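Local coordinates for protein stn1 (Schizosaccharomyces pombe, PDB 3KF6) that binds single-stranded telomeric DNA and, paired with ten1 in an Rpa2-Rpa3-like complex, is required for telomere maintenance, at the interface of chains A and B. Numbering follows the deposited sequence. Chains: chain A, Protein stn1; chain B, Protein ten1.

Contact 1 and contact 2 are neighbouring patches of the stn1-ten1 heterodimer, the centres of their C-alpha atoms about 13 Å apart. B:Arg101, near the end of ten1 helix 91-103, belongs to both: its guanidinium tip reaches the stn1 turn after strand 65-71 in contact 1, while in contact 2 its stem lies on A:Met140 and A:Trp136 and its guanidinium against A:Trp136 and A:Phe22. Contact 1 joins the OB fold of stn1 mainly by hydrogen bonds to the N-terminal segment of ten1, with strand 23-34 alongside; contact 2 pairs the last helix of this stn1 fragment, 130-153, with the C-terminal helix of ten1. Barrel and helix thus meet the partner together.

Contact 1: the interface of chains A and B. Residues chain A 55, 71-77; chain B 5-7, 9, 23, 25, 101.
The carboxylate of A:Asp71 faces one hydroxyl and one backbone amide of ten1, its CG anti to the backbone N (chi1 -177°). Both syn lone pairs point across the interface: OD1 takes the hydroxyl OG of B:Ser6 at 2.7 Å, and OD2 takes the amide N of B:Ala7 at 2.9 Å, nearly straight (175° at H). Within stn1, the phenol OH of A:Tyr55 meets the anti lone pair of OD2 of A:Asp71 at 2.6 Å, whereas the amide of A:Cys73 comes to OD1 from above the carboxylate plane. With two donors on each oxygen, the group is fixed in rotation. An alanine here removes the acceptors of B:Ser6 OG, B:Ala7 N, A:Tyr55 OH and A:Cys73 N, and would probably loosen the hold on the N-terminal segment of ten1 and on the stn1 turn. B:Ser6 OG, itself anti to its backbone N, also accepts from A:Gly75 N at 3.1 Å, so the hydroxyl bridges both ends of the turn. A:Cys73 turns its thiol SG toward CD of B:Arg25, 3.7 Å away. B:Arg101 approaches end-on: NH1 and NH2 each lie 2.9 Å from the carbonyl O of A:Asp72, which sits in the guanidinium plane. One water links A:Tyr55 OH to B:Lys23 NZ, the two side chains reaching tip to tip. The site lies on the turn between stn1 strands 65-71 and 77-83, in the OB fold, against the ten1 segment leading into strand 8-9.

Contact 2: the interface of chains A and B. Residues chain A 22, 136, 140, 144; chain B 97, 100-101, 104.
Helix against helix, this patch joins two OB-fold proteins through the last helix of this stn1 fragment, 130-153, and the C-terminal helix of ten1, 91-103, an arrangement matching the Rpa2-Rpa3-like character of the complex. B:Arg101 crosses from ten1. Its CB leaves the helix with CG anti to the carbonyl carbon, and CG rests 3.6 Å from the thioether SD of A:Met140. The next atom, CD, lies 3.8 Å from CG of A:Trp136. A bend at chi3 (59°) then swings the tip round: NE and CZ come under the end of A:Phe22, whose ring atom CE2 stands over the centre of the guanidinium face, 3.7 Å from CZ. The two planes are 27° apart, so this is an inclined, partly face-on approach. NH2 lies beside CD2 and CE2 of the same ring. At the other tip, NH1 sits over the face of the five-membered ring of A:Trp136, 3.3 Å from its centroid, a cation-pi contact. Here the planes are 64° apart, and the indole meets the guanidinium at its edge; NE1 is near NH1, but its hydrogen is not directed at it, so no hydrogen bond forms.

Further along the stn1 helix, A:Met140 crosses B:Arg101 at about a right angle and also lays SD against CB of B:Glu100. Its methyl CE reaches SD of B:Met97, 3.9 Å away. A:Lys144, extended beyond CG, brings its ammonium NZ to OE2 of B:Glu100 at 3.6 Å, a rather long salt bridge, while its CE and NZ both lie close to the thiol SG of B:Cys104, NZ at 3.2 Å.

Contact 1: the interface of chains A and B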
loop_
_atom_site.group_PDB
_atom_site.type_symbol
_atom_site.label_atom_id
_atom_site.label_comp_id
_atom_site.label_asym_id
_atom_site.label_seq_id
_atom_site.Cartn_x
_atom_site.Cartn_y
_atom_site.Cartn_z
ATOM N N TYR A 55 1.991 -1.511 -2.126
ATOM C CA TYR A 55 3.303 -1.385 -2.758
ATOM C C TYR A 55 4.366 -2.054 -1.893
ATOM O O TYR A 55 4.195 -2.199 -0.683
ATOM C CB TYR A 55 3.667 0.093 -3.007
ATOM C CG TYR A 55 3.978 0.905 -1.766
ATOM C CD1 TYR A 55 2.969 1.589 -1.081
ATOM C CD2 TYR A 55 5.276 0.958 -1.254
ATOM C CE1 TYR A 55 3.248 2.304 0.095
ATOM C CE2 TYR A 55 5.564 1.668 -0.081
ATOM C CZ TYR A 55 4.545 2.331 0.586
ATOM O OH TYR A 55 4.822 2.981 1.770
ATOM N N ASP A 71 2.857 -2.401 1.939
ATOM C CA ASP A 71 2.149 -1.318 2.612
ATOM C C ASP A 71 0.935 -0.905 1.787
ATOM O O ASP A 71 1.076 -0.570 0.616
ATOM C CB ASP A 71 3.086 -0.113 2.770
ATOM C CG ASP A 71 2.448 1.038 3.530
ATOM O OD1 ASP A 71 1.398 0.819 4.164
ATOM O OD2 ASP A 71 3.008 2.158 3.509
ATOM N N ASP A 72 -0.252 -0.943 2.386
ATOM C CA ASP A 72 -1.453 -0.509 1.677
ATOM C C ASP A 72 -1.993 0.795 2.284
ATOM O O ASP A 72 -3.130 1.190 2.024
ATOM C CB ASP A 72 -2.528 -1.605 1.699
ATOM C CG ASP A 72 -3.040 -1.895 3.087
ATOM O OD1 ASP A 72 -2.505 -1.307 4.050
ATOM O OD2 ASP A 72 -3.979 -2.719 3.216
ATOM N N CYS A 73 -1.150 1.452 3.083
ATOM C CA CYS A 73 -1.470 2.723 3.742
ATOM C C CYS A 73 -2.561 2.615 4.793
ATOM O O CYS A 73 -3.117 3.628 5.215
ATOM C CB CYS A 73 -1.878 3.784 2.711
ATOM S SG CYS A 73 -0.616 4.127 1.463
ATOM N N SER A 74 -2.864 1.398 5.233
ATOM C CA SER A 74 -3.910 1.227 6.235
ATOM C C SER A 74 -3.431 1.434 7.670
ATOM O O SER A 74 -4.212 1.296 8.607
ATOM C CB SER A 74 -4.548 -0.161 6.093
ATOM O OG SER A 74 -3.611 -1.179 6.393
ATOM N N GLY A 75 -2.153 1.765 7.841
ATOM C CA GLY A 75 -1.623 1.994 9.176
ATOM C C GLY A 75 -0.671 0.922 9.664
ATOM O O GLY A 75 -0.005 1.097 10.690
ATOM N N MET A 76 -0.611 -0.185 8.928
ATOM C CA MET A 76 0.263 -1.306 9.255
ATOM C C MET A 76 0.790 -1.913 7.965
ATOM O O MET A 76 0.150 -1.796 6.918
ATOM C CB MET A 76 -0.511 -2.385 10.023
ATOM C CG MET A 76 -0.955 -1.967 11.413
ATOM S SD MET A 76 0.445 -1.867 12.530
ATOM C CE MET A 76 0.496 -3.567 13.134
ATOM N N VAL A 77 1.963 -2.536 8.031
ATOM C CA VAL A 77 2.515 -3.208 6.856
ATOM C C VAL A 77 2.419 -4.708 7.125
ATOM O O VAL A 77 2.226 -5.130 8.267
ATOM C CB VAL A 77 3.991 -2.834 6.568
ATOM C CG1 VAL A 77 4.108 -1.338 6.304
ATOM C CG2 VAL A 77 4.886 -3.263 7.731
ATOM N N ASP B 5 7.291 1.901 8.829
ATOM C CA ASP B 5 6.031 2.584 9.097
ATOM C C ASP B 5 5.157 2.636 7.851
ATOM O O ASP B 5 5.663 2.665 6.728
ATOM C CB ASP B 5 6.288 3.999 9.653
ATOM C CG ASP B 5 7.238 4.825 8.786
ATOM O OD1 ASP B 5 8.204 4.268 8.236
ATOM O OD2 ASP B 5 7.029 6.051 8.678
ATOM N N SER B 6 3.845 2.619 8.066
ATOM C CA SER B 6 2.867 2.657 6.983
ATOM C C SER B 6 2.581 4.100 6.588
ATOM O O SER B 6 2.421 4.970 7.442
ATOM C CB SER B 6 1.572 1.974 7.435
ATOM O OG SER B 6 0.586 2.016 6.418
ATOM N N ALA B 7 2.512 4.350 5.285
ATOM C CA ALA B 7 2.251 5.694 4.793
ATOM C C ALA B 7 0.798 6.127 4.990
ATOM O O ALA B 7 -0.125 5.303 4.965
ATOM C CB ALA B 7 2.627 5.781 3.311
ATOM N N LEU B 9 -2.231 7.900 3.465
ATOM C CA LEU B 9 -2.730 8.269 2.146
ATOM C C LEU B 9 -3.532 9.556 2.276
ATOM O O LEU B 9 -4.596 9.569 2.896
ATOM C CB LEU B 9 -3.605 7.141 1.597
ATOM C CG LEU B 9 -4.193 7.315 0.199
ATOM C CD1 LEU B 9 -3.073 7.438 -0.833
ATOM C CD2 LEU B 9 -5.081 6.111 -0.110
ATOM N N LYS B 23 5.451 9.577 7.357
ATOM C CA LYS B 23 5.498 9.067 5.985
ATOM C C LYS B 23 4.143 9.323 5.341
ATOM O O LYS B 23 3.109 8.986 5.907
ATOM C CB LYS B 23 5.802 7.574 5.967
ATOM C CG LYS B 23 5.873 6.991 4.554
ATOM C CD LYS B 23 6.186 5.497 4.567
ATOM C CE LYS B 23 7.574 5.210 5.113
ATOM N NZ LYS B 23 7.873 3.748 5.156
ATOM N N ARG B 25 1.719 9.416 1.516
ATOM C CA ARG B 25 1.581 8.997 0.126
ATOM C C ARG B 25 0.535 9.901 -0.513
ATOM O O ARG B 25 -0.563 10.070 0.024
ATOM C CB ARG B 25 1.148 7.534 -0.008
ATOM C CG ARG B 25 0.836 7.211 -1.466
ATOM C CD ARG B 25 0.354 5.799 -1.698
ATOM N NE ARG B 25 -0.250 5.682 -3.024
ATOM C CZ ARG B 25 -0.568 4.526 -3.600
ATOM N NH1 ARG B 25 -0.338 3.379 -2.968
ATOM N NH2 ARG B 25 -1.122 4.520 -4.806
ATOM N N ARG B 101 -11.531 6.232 2.251
ATOM C CA ARG B 101 -10.639 5.552 3.180
ATOM C C ARG B 101 -10.385 6.360 4.444
ATOM O O ARG B 101 -10.157 5.792 5.506
ATOM C CB ARG B 101 -9.302 5.222 2.510
ATOM C CG ARG B 101 -9.417 4.129 1.478
ATOM C CD ARG B 101 -8.063 3.592 1.111
ATOM N NE ARG B 101 -7.357 3.055 2.275
ATOM C CZ ARG B 101 -6.166 2.469 2.208
ATOM N NH1 ARG B 101 -5.558 2.340 1.037
ATOM N NH2 ARG B 101 -5.573 2.029 3.313
HETATM O O HOH W 1 -3.870 6.202 4.989
HETATM O O HOH W 2 7.254 2.354 2.921
#

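Contact 2: the interface of chains A and B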
loop_
_atom_site.group_PDB
_atom_site.type_symbol
_atom_site.label_atom_id
_atom_site.label_comp_id
_atom_site.label_asym_id
_atom_site.label_seq_id
_atom_site.Cartn_x
_atom_site.Cartn_y
_atom_site.Cartn_z
ATOM N N PHE A 22 -7.776 -5.135 4.169
ATOM C CA PHE A 22 -6.766 -4.109 4.387
ATOM C C PHE A 22 -5.820 -4.728 5.407
ATOM O O PHE A 22 -6.250 -5.478 6.286
ATOM C CB PHE A 22 -7.384 -2.835 4.967
ATOM C CG PHE A 22 -8.076 -1.987 3.945
ATOM C CD1 PHE A 22 -9.433 -1.699 4.061
ATOM C CD2 PHE A 22 -7.368 -1.471 2.861
ATOM C CE1 PHE A 22 -10.078 -0.904 3.108
ATOM C CE2 PHE A 22 -8.006 -0.674 1.905
ATOM C CZ PHE A 22 -9.362 -0.393 2.031
ATOM N N TRP A 136 -8.991 -0.750 -3.283
ATOM C CA TRP A 136 -9.445 -0.083 -2.068
ATOM C C TRP A 136 -10.970 -0.084 -2.037
ATOM O O TRP A 136 -11.573 -0.309 -0.991
ATOM C CB TRP A 136 -8.936 1.360 -1.998
ATOM C CG TRP A 136 -7.446 1.484 -2.029
ATOM C CD1 TRP A 136 -6.530 0.539 -1.658
ATOM C CD2 TRP A 136 -6.697 2.620 -2.464
ATOM N NE1 TRP A 136 -5.254 1.016 -1.842
ATOM C CE2 TRP A 136 -5.328 2.293 -2.336
ATOM C CE3 TRP A 136 -7.048 3.886 -2.954
ATOM C CZ2 TRP A 136 -4.307 3.186 -2.684
ATOM C CZ3 TRP A 136 -6.031 4.773 -3.300
ATOM C CH2 TRP A 136 -4.679 4.416 -3.163
ATOM N N MET A 140 -13.357 -1.711 0.975
ATOM C CA MET A 140 -14.258 -0.942 1.819
ATOM C C MET A 140 -15.676 -1.507 1.721
ATOM O O MET A 140 -16.393 -1.575 2.721
ATOM C CB MET A 140 -14.223 0.540 1.431
ATOM C CG MET A 140 -12.922 1.223 1.837
ATOM S SD MET A 140 -12.878 3.000 1.468
ATOM C CE MET A 140 -12.526 2.939 -0.294
ATOM N N LYS A 144 -17.712 -3.275 4.842
ATOM C CA LYS A 144 -19.004 -2.727 5.241
ATOM C C LYS A 144 -20.070 -3.815 5.276
ATOM O O LYS A 144 -20.868 -3.877 6.215
ATOM C CB LYS A 144 -19.416 -1.596 4.300
ATOM C CG LYS A 144 -18.606 -0.328 4.522
ATOM C CD LYS A 144 -18.918 0.746 3.491
ATOM C CE LYS A 144 -18.074 1.989 3.749
ATOM N NZ LYS A 144 -18.185 2.984 2.650
ATOM N N MET B 97 -11.943 7.459 -3.595
ATOM C CA MET B 97 -11.473 6.407 -2.701
ATOM C C MET B 97 -10.550 6.905 -1.593
ATOM O O MET B 97 -10.566 6.362 -0.492
ATOM C CB MET B 97 -10.785 5.289 -3.489
ATOM C CG MET B 97 -11.687 4.602 -4.510
ATOM S SD MET B 97 -13.340 4.180 -3.886
ATOM C CE MET B 97 -14.286 4.244 -5.420
ATOM N N GLU B 100 -12.924 8.285 0.902
ATOM C CA GLU B 100 -13.651 7.220 1.588
ATOM C C GLU B 100 -12.782 6.502 2.610
ATOM O O GLU B 100 -13.234 6.191 3.709
ATOM C CB GLU B 100 -14.203 6.206 0.583
ATOM C CG GLU B 100 -15.433 6.673 -0.154
ATOM C CD GLU B 100 -16.533 7.112 0.797
ATOM O OE1 GLU B 100 -16.760 8.333 0.917
ATOM O OE2 GLU B 100 -17.158 6.235 1.434
ATOM N N ARG B 101 -11.531 6.232 2.251
ATOM C CA ARG B 101 -10.639 5.552 3.180
ATOM C C ARG B 101 -10.385 6.360 4.444
ATOM O O ARG B 101 -10.157 5.792 5.506
ATOM C CB ARG B 101 -9.302 5.222 2.510
ATOM C CG ARG B 101 -9.417 4.129 1.478
ATOM C CD ARG B 101 -8.063 3.592 1.111
ATOM N NE ARG B 101 -7.357 3.055 2.275
ATOM C CZ ARG B 101 -6.166 2.469 2.208
ATOM N NH1 ARG B 101 -5.558 2.340 1.037
ATOM N NH2 ARG B 101 -5.573 2.029 3.313
ATOM N N CYS B 104 -14.092 6.087 6.330
ATOM C CA CYS B 104 -14.569 4.774 6.780
ATOM C C CYS B 104 -13.582 4.160 7.770
ATOM O O CYS B 104 -12.367 4.201 7.562
ATOM C CB CYS B 104 -14.763 3.838 5.584
ATOM S SG CYS B 104 -15.900 4.481 4.341
#